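Local coordinates for protein colicin B (Escherichia coli, PDB 1RH1) that forms channels that depolarise the cytoplasmic membrane of E. coli and closely related bacteria, dissipating their cellular energy, at residues A[328-331]-A[332-336]; A[397-401]-A[402-406]. One frame throughout, in Å; residues are numbered along the deposited sequence.

Interaction 1 (A[328-331]-A[332-336])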
ATOM      1  N   VAL A 328      23.335 -17.104  -8.337  1.00  6.37           N
ATOM      2  CA  VAL A 328      23.752 -18.336  -9.001  1.00  5.32           C
ATOM      3  C   VAL A 328      24.333 -18.055 -10.376  1.00  4.84           C
ATOM      4  O   VAL A 328      25.317 -18.660 -10.787  1.00  4.86           O
ATOM      5  CB  VAL A 328      22.545 -19.278  -9.114  1.00  4.29           C
ATOM      6  CG1 VAL A 328      22.901 -20.521  -9.893  1.00  3.67           C
ATOM      7  CG2 VAL A 328      22.098 -19.677  -7.720  1.00  2.00           C
ATOM      8  N   ILE A 329      23.731 -17.122 -11.109  1.00  5.19           N
ATOM      9  CA  ILE A 329      24.231 -16.728 -12.418  1.00  4.46           C
ATOM     10  C   ILE A 329      25.587 -16.069 -12.250  1.00  4.00           C
ATOM     11  O   ILE A 329      26.405 -16.144 -13.156  1.00  4.96           O
ATOM     12  CB  ILE A 329      23.215 -15.758 -13.089  1.00  3.21           C
ATOM     13  CG1 ILE A 329      21.933 -16.505 -13.347  1.00  2.00           C
ATOM     14  CG2 ILE A 329      23.739 -15.199 -14.397  1.00  4.42           C
ATOM     15  CD1 ILE A 329      22.073 -17.849 -14.081  1.00  2.00           C
ATOM     16  N   ILE A 330      25.873 -15.433 -11.110  1.00  3.17           N
ATOM     17  CA  ILE A 330      27.176 -14.838 -10.929  1.00  2.00           C
ATOM     18  C   ILE A 330      28.215 -15.835 -10.528  1.00  2.26           C
ATOM     19  O   ILE A 330      29.362 -15.680 -10.955  1.00  2.20           O
ATOM     20  CB  ILE A 330      27.079 -13.727  -9.915  1.00  5.32           C
ATOM     21  CG1 ILE A 330      26.517 -12.567 -10.724  1.00  4.37           C
ATOM     22  CG2 ILE A 330      28.413 -13.352  -9.231  1.00  6.65           C
ATOM     23  CD1 ILE A 330      26.061 -11.403  -9.835  1.00  9.44           C
ATOM     24  N   SER A 331      27.811 -16.832  -9.732  1.00  2.00           N
ATOM     25  CA  SER A 331      28.710 -17.910  -9.381  1.00  2.00           C
ATOM     26  C   SER A 331      29.125 -18.629 -10.669  1.00  2.00           C
ATOM     27  O   SER A 331      30.315 -18.809 -10.869  1.00  4.66           O
ATOM     28  CB  SER A 331      27.999 -18.850  -8.421  1.00  4.36           C
ATOM     29  OG  SER A 331      27.495 -20.042  -9.038  1.00 10.15           O
ATOM     30  N   VAL A 332      28.198 -18.984 -11.581  1.00  3.52           N
ATOM     31  CA  VAL A 332      28.471 -19.614 -12.873  1.00  4.58           C
ATOM     32  C   VAL A 332      29.502 -18.790 -13.618  1.00  5.56           C
ATOM     33  O   VAL A 332      30.474 -19.286 -14.171  1.00  5.13           O
ATOM     34  CB  VAL A 332      27.131 -19.709 -13.670  1.00  5.10           C
ATOM     35  CG1 VAL A 332      27.325 -19.909 -15.178  1.00  2.00           C
ATOM     36  CG2 VAL A 332      26.362 -20.888 -13.098  1.00  3.83           C
ATOM     37  N   GLY A 333      29.293 -17.484 -13.558  1.00  8.75           N
ATOM     38  CA  GLY A 333      30.185 -16.522 -14.163  1.00 12.16           C
ATOM     39  C   GLY A 333      31.566 -16.665 -13.578  1.00 11.95           C
ATOM     40  O   GLY A 333      32.518 -16.788 -14.339  1.00 12.48           O
ATOM     41  N   ASP A 334      31.649 -16.709 -12.243  1.00 10.63           N
ATOM     42  CA  ASP A 334      32.911 -16.887 -11.566  1.00  9.49           C
ATOM     43  C   ASP A 334      33.517 -18.222 -11.962  1.00 10.05           C
ATOM     44  O   ASP A 334      34.589 -18.141 -12.562  1.00 13.65           O
ATOM     45  CB  ASP A 334      32.715 -16.809 -10.041  1.00 10.19           C
ATOM     46  CG  ASP A 334      32.445 -15.413  -9.440  1.00 14.14           C
ATOM     47  OD1 ASP A 334      32.056 -15.337  -8.276  1.00 18.21           O
ATOM     48  OD2 ASP A 334      32.625 -14.384 -10.095  1.00 15.94           O
ATOM     49  N   LYS A 335      32.884 -19.403 -11.761  1.00  6.82           N
ATOM     50  CA  LYS A 335      33.405 -20.727 -12.148  1.00  5.38           C
ATOM     51  C   LYS A 335      33.800 -20.882 -13.608  1.00  4.50           C
ATOM     52  O   LYS A 335      34.931 -21.235 -13.928  1.00  6.70           O
ATOM     53  CB  LYS A 335      32.386 -21.823 -11.836  1.00  4.33           C
ATOM     54  CG  LYS A 335      32.658 -23.265 -12.315  1.00  4.06           C
ATOM     55  CD  LYS A 335      31.692 -24.187 -11.576  1.00  9.60           C
ATOM     56  CE  LYS A 335      31.971 -25.690 -11.675  1.00 16.58           C
ATOM     57  NZ  LYS A 335      31.535 -26.289 -12.928  1.00 19.32           N
ATOM     58  N   VAL A 336      32.901 -20.630 -14.546  1.00  7.41           N
ATOM     59  CA  VAL A 336      33.260 -20.713 -15.952  1.00  6.82           C
ATOM     60  C   VAL A 336      34.289 -19.626 -16.243  1.00  4.65           C
ATOM     61  O   VAL A 336      35.237 -19.855 -16.970  1.00  3.40           O
ATOM     62  CB  VAL A 336      31.952 -20.560 -16.772  1.00  4.24           C
ATOM     63  CG1 VAL A 336      32.229 -20.597 -18.243  1.00  2.00           C
ATOM     64  CG2 VAL A 336      31.028 -21.724 -16.478  1.00  2.00           C
TER
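Residues 328-331 and 332-336 are consecutive turns of one alpha-helix, joined by four i to i+4 backbone bonds: Val332 N to Val328 O, Gly333 N to Ile329 O, Asp334 N to Ile330 O and Lys335 N to Ser331 O. They lie on helix 291-340, the long helix of colicin B, where it has entered the helical pore-forming domain. The bonds are not equally direct. Val332 N reaches Val328 O at 3.0 Å with an almost straight N-H (173°), whereas Gly333 N stands above the carbonyl plane of Ile329 and is 3.2 Å from its O.

The side chains sort into a buried and a more polar side. Val332 lays its CG2 branch over the preceding turn, 3.4 Å from Val328 O; that methyl sits beside the backbone N, while CG1 is anti to that nitrogen (chi1 161°). Val328, Ile329, Val332 and Val336 belong to the apolar side, which packs against helices 457-472 and 479-495, both inside predicted membrane-spanning segments; Ile329, Val332 and Val336 also touch helix 342-357. Asp334 folds its carboxylate back over the preceding turn, with CG 3.4 Å from Ile330 O, and its OD2 makes a salt bridge to Arg349. Lys335 extends away from the turn and bends only at its last torsion, where NZ donates to Leu472 O.

Ser331 stays close to its own helix. Its first torsion, 101°, is well off a staggered value, and the hydroxyl turns back to donate to Val328 O. That oxygen therefore serves two donors, Val332 N and Ser331 OG, which approach from the same face of its carbonyl plane, the hydroxyl oxygen being 3.1 Å from Val328 O.

Interaction 2 (A[397-401]-A[402-406])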
ATOM      1  N   LYS A 397      21.410 -37.010 -16.230  1.00  2.00           N
ATOM      2  CA  LYS A 397      20.723 -38.231 -15.822  1.00  2.00           C
ATOM      3  C   LYS A 397      20.781 -38.501 -14.340  1.00  2.00           C
ATOM      4  O   LYS A 397      19.948 -39.209 -13.804  1.00  2.00           O
ATOM      5  CB  LYS A 397      21.314 -39.428 -16.485  1.00  2.00           C
ATOM      6  CG  LYS A 397      21.164 -39.406 -17.970  1.00  2.00           C
ATOM      7  CD  LYS A 397      21.618 -40.764 -18.422  1.00  3.10           C
ATOM      8  CE  LYS A 397      20.764 -41.205 -19.589  1.00  4.06           C
ATOM      9  NZ  LYS A 397      19.400 -41.418 -19.153  1.00  3.86           N
ATOM     10  N   ALA A 398      21.787 -37.967 -13.654  1.00  4.06           N
ATOM     11  CA  ALA A 398      21.936 -38.146 -12.225  1.00  2.00           C
ATOM     12  C   ALA A 398      21.446 -36.955 -11.412  1.00  5.29           C
ATOM     13  O   ALA A 398      21.321 -37.017 -10.182  1.00  6.49           O
ATOM     14  CB  ALA A 398      23.382 -38.396 -11.930  1.00  2.00           C
ATOM     15  N   PHE A 399      21.125 -35.845 -12.087  1.00  4.17           N
ATOM     16  CA  PHE A 399      20.557 -34.677 -11.445  1.00  2.00           C
ATOM     17  C   PHE A 399      19.319 -35.055 -10.646  1.00  2.00           C
ATOM     18  O   PHE A 399      18.525 -35.890 -11.050  1.00  2.00           O
ATOM     19  CB  PHE A 399      20.244 -33.682 -12.546  1.00  2.00           C
ATOM     20  CG  PHE A 399      19.571 -32.398 -12.118  1.00  2.00           C
ATOM     21  CD1 PHE A 399      20.344 -31.335 -11.675  1.00  2.00           C
ATOM     22  CD2 PHE A 399      18.184 -32.287 -12.183  1.00  2.27           C
ATOM     23  CE1 PHE A 399      19.728 -30.155 -11.297  1.00  2.04           C
ATOM     24  CE2 PHE A 399      17.567 -31.102 -11.804  1.00  4.10           C
ATOM     25  CZ  PHE A 399      18.342 -30.037 -11.361  1.00  6.86           C
ATOM     26  N   ASN A 400      19.192 -34.522  -9.447  1.00  2.81           N
ATOM     27  CA  ASN A 400      18.040 -34.762  -8.602  1.00  2.99           C
ATOM     28  C   ASN A 400      17.087 -33.619  -8.881  1.00  4.36           C
ATOM     29  O   ASN A 400      17.163 -32.524  -8.337  1.00  8.82           O
ATOM     30  CB  ASN A 400      18.470 -34.770  -7.145  1.00  2.00           C
ATOM     31  CG  ASN A 400      17.408 -35.114  -6.123  1.00  2.00           C
ATOM     32  OD1 ASN A 400      17.719 -35.476  -4.991  1.00  2.58           O
ATOM     33  ND2 ASN A 400      16.130 -35.011  -6.448  1.00  5.17           N
ATOM     34  N   ALA A 401      16.181 -33.888  -9.811  1.00  8.62           N
ATOM     35  CA  ALA A 401      15.132 -32.962 -10.156  1.00  6.26           C
ATOM     36  C   ALA A 401      14.289 -32.728  -8.926  1.00  7.97           C
ATOM     37  O   ALA A 401      13.977 -31.574  -8.671  1.00 14.04           O
ATOM     38  CB  ALA A 401      14.263 -33.547 -11.225  1.00  9.66           C
ATOM     39  N   GLU A 402      14.004 -33.762  -8.112  1.00  7.11           N
ATOM     40  CA  GLU A 402      13.149 -33.632  -6.941  1.00 10.43           C
ATOM     41  C   GLU A 402      13.654 -32.699  -5.883  1.00  6.42           C
ATOM     42  O   GLU A 402      12.844 -32.068  -5.219  1.00  6.24           O
ATOM     43  CB  GLU A 402      12.917 -34.950  -6.230  1.00 14.80           C
ATOM     44  CG  GLU A 402      11.987 -35.946  -6.918  1.00 21.65           C
ATOM     45  CD  GLU A 402      10.492 -35.778  -6.667  1.00 25.26           C
ATOM     46  OE1 GLU A 402      10.080 -35.067  -5.739  1.00 25.85           O
ATOM     47  OE2 GLU A 402       9.740 -36.405  -7.413  1.00 28.20           O
ATOM     48  N   ASP A 403      14.966 -32.595  -5.694  1.00  7.52           N
ATOM     49  CA  ASP A 403      15.454 -31.649  -4.703  1.00  9.57           C
ATOM     50  C   ASP A 403      15.575 -30.221  -5.242  1.00 10.75           C
ATOM     51  O   ASP A 403      15.378 -29.270  -4.480  1.00  9.27           O
ATOM     52  CB  ASP A 403      16.792 -32.133  -4.159  1.00 15.53           C
ATOM     53  CG  ASP A 403      17.042 -31.563  -2.768  1.00 20.04           C
ATOM     54  OD1 ASP A 403      16.274 -31.829  -1.819  1.00 19.55           O
ATOM     55  OD2 ASP A 403      18.021 -30.825  -2.662  1.00 23.16           O
ATOM     56  N   MET A 404      15.834 -30.057  -6.555  1.00  9.32           N
ATOM     57  CA  MET A 404      15.814 -28.765  -7.230  1.00  9.60           C
ATOM     58  C   MET A 404      14.395 -28.200  -7.183  1.00 11.07           C
ATOM     59  O   MET A 404      14.165 -26.986  -7.199  1.00 12.64           O
ATOM     60  CB  MET A 404      16.251 -28.930  -8.676  1.00  8.18           C
ATOM     61  CG  MET A 404      16.375 -27.627  -9.461  1.00  6.00           C
ATOM     62  SD  MET A 404      17.393 -26.343  -8.686  1.00  2.00           S
ATOM     63  CE  MET A 404      18.903 -27.229  -8.837  1.00  2.52           C
ATOM     64  N   GLY A 405      13.441 -29.139  -7.101  1.00  9.86           N
ATOM     65  CA  GLY A 405      12.040 -28.842  -6.923  1.00  9.80           C
ATOM     66  C   GLY A 405      11.846 -28.272  -5.536  1.00 13.07           C
ATOM     67  O   GLY A 405      11.427 -27.130  -5.400  1.00 10.20           O
ATOM     68  N   ASN A 406      12.225 -29.039  -4.510  1.00 14.00           N
ATOM     69  CA  ASN A 406      12.139 -28.623  -3.123  1.00 17.76           C
ATOM     70  C   ASN A 406      12.835 -27.323  -2.780  1.00 19.49           C
ATOM     71  O   ASN A 406      12.509 -26.765  -1.735  1.00 23.35           O
ATOM     72  CB  ASN A 406      12.704 -29.699  -2.203  1.00 20.27           C
ATOM     73  CG  ASN A 406      11.883 -30.979  -2.193  1.00 20.87           C
ATOM     74  OD1 ASN A 406      12.410 -32.095  -2.165  1.00 27.11           O
ATOM     75  ND2 ASN A 406      10.561 -30.858  -2.209  1.00 21.83           N
TER
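Phe399 and Met404 meet across the first turn of helix 401-406, just after the chain has left helix 386-398, and Asn400 takes the N-cap position between them in sequence. In Phe399, CG is anti to the backbone N (chi1 177°), which carries the ring forward along the chain to Met404. The two side chains cross at about a right angle, with ring atom CZ 3.6 Å from Met404 CB and equally close to Met404 CG. Met404 also starts with CG anti to N but then bends twice, at chi2 (52°) and chi3 (67°). Those bends curl its end back to the ring, so that the methyl CE lies 3.8 Å from Phe399 CZ. The methionine thus meets one end of the ring with CB, CG and CE together, an apolar contact.

On the capping side, the amide of Asn400 swings round to the first turn: CG is 3.5 Å from Asp403 N. The amide is probably modelled turned over, so which of its ends faces the backbone N-H groups is doubtful; with the oxygen placed there, it could accept from Glu402 N or Asp403 N, as N-cap side chains do. Asn400 O takes weak bonds from Met404 N, at 3.3 Å, and from Asp403 N. Firmer is Gly405 N to Ala401 O, 2.9 Å, in the carbonyl plane.

Asp403 reaches towards Lys407 in a long, weak ion pair. The buried face rests on helix 457-472, where Phe399 touches Thr467 and Ala471 and Met404 touches Thr467 and Ser470, while helix 420-435 flanks the turn through Ala401 on Asn425 and Arg428, whose NH1 also bonds Phe399 O.

Following the chain from the N terminus, the beta-rich part comes first, then helix 291-340 runs into the pore-forming domain, and interaction 1 falls near its far end. Interaction 2 comes later, at the junction of helices 386-398 and 401-406. Both are local: neither closes a long loop, and they sit in series without nesting or crossing. Their centres are 20 Å apart and their nearest atoms about 8 Å, without touching. What they share is helix 457-472, which lies inside a predicted membrane-spanning segment: residues 328-336 pack on it through Leu466 and Leu472, residues 397-406 through Thr467 and Ala471.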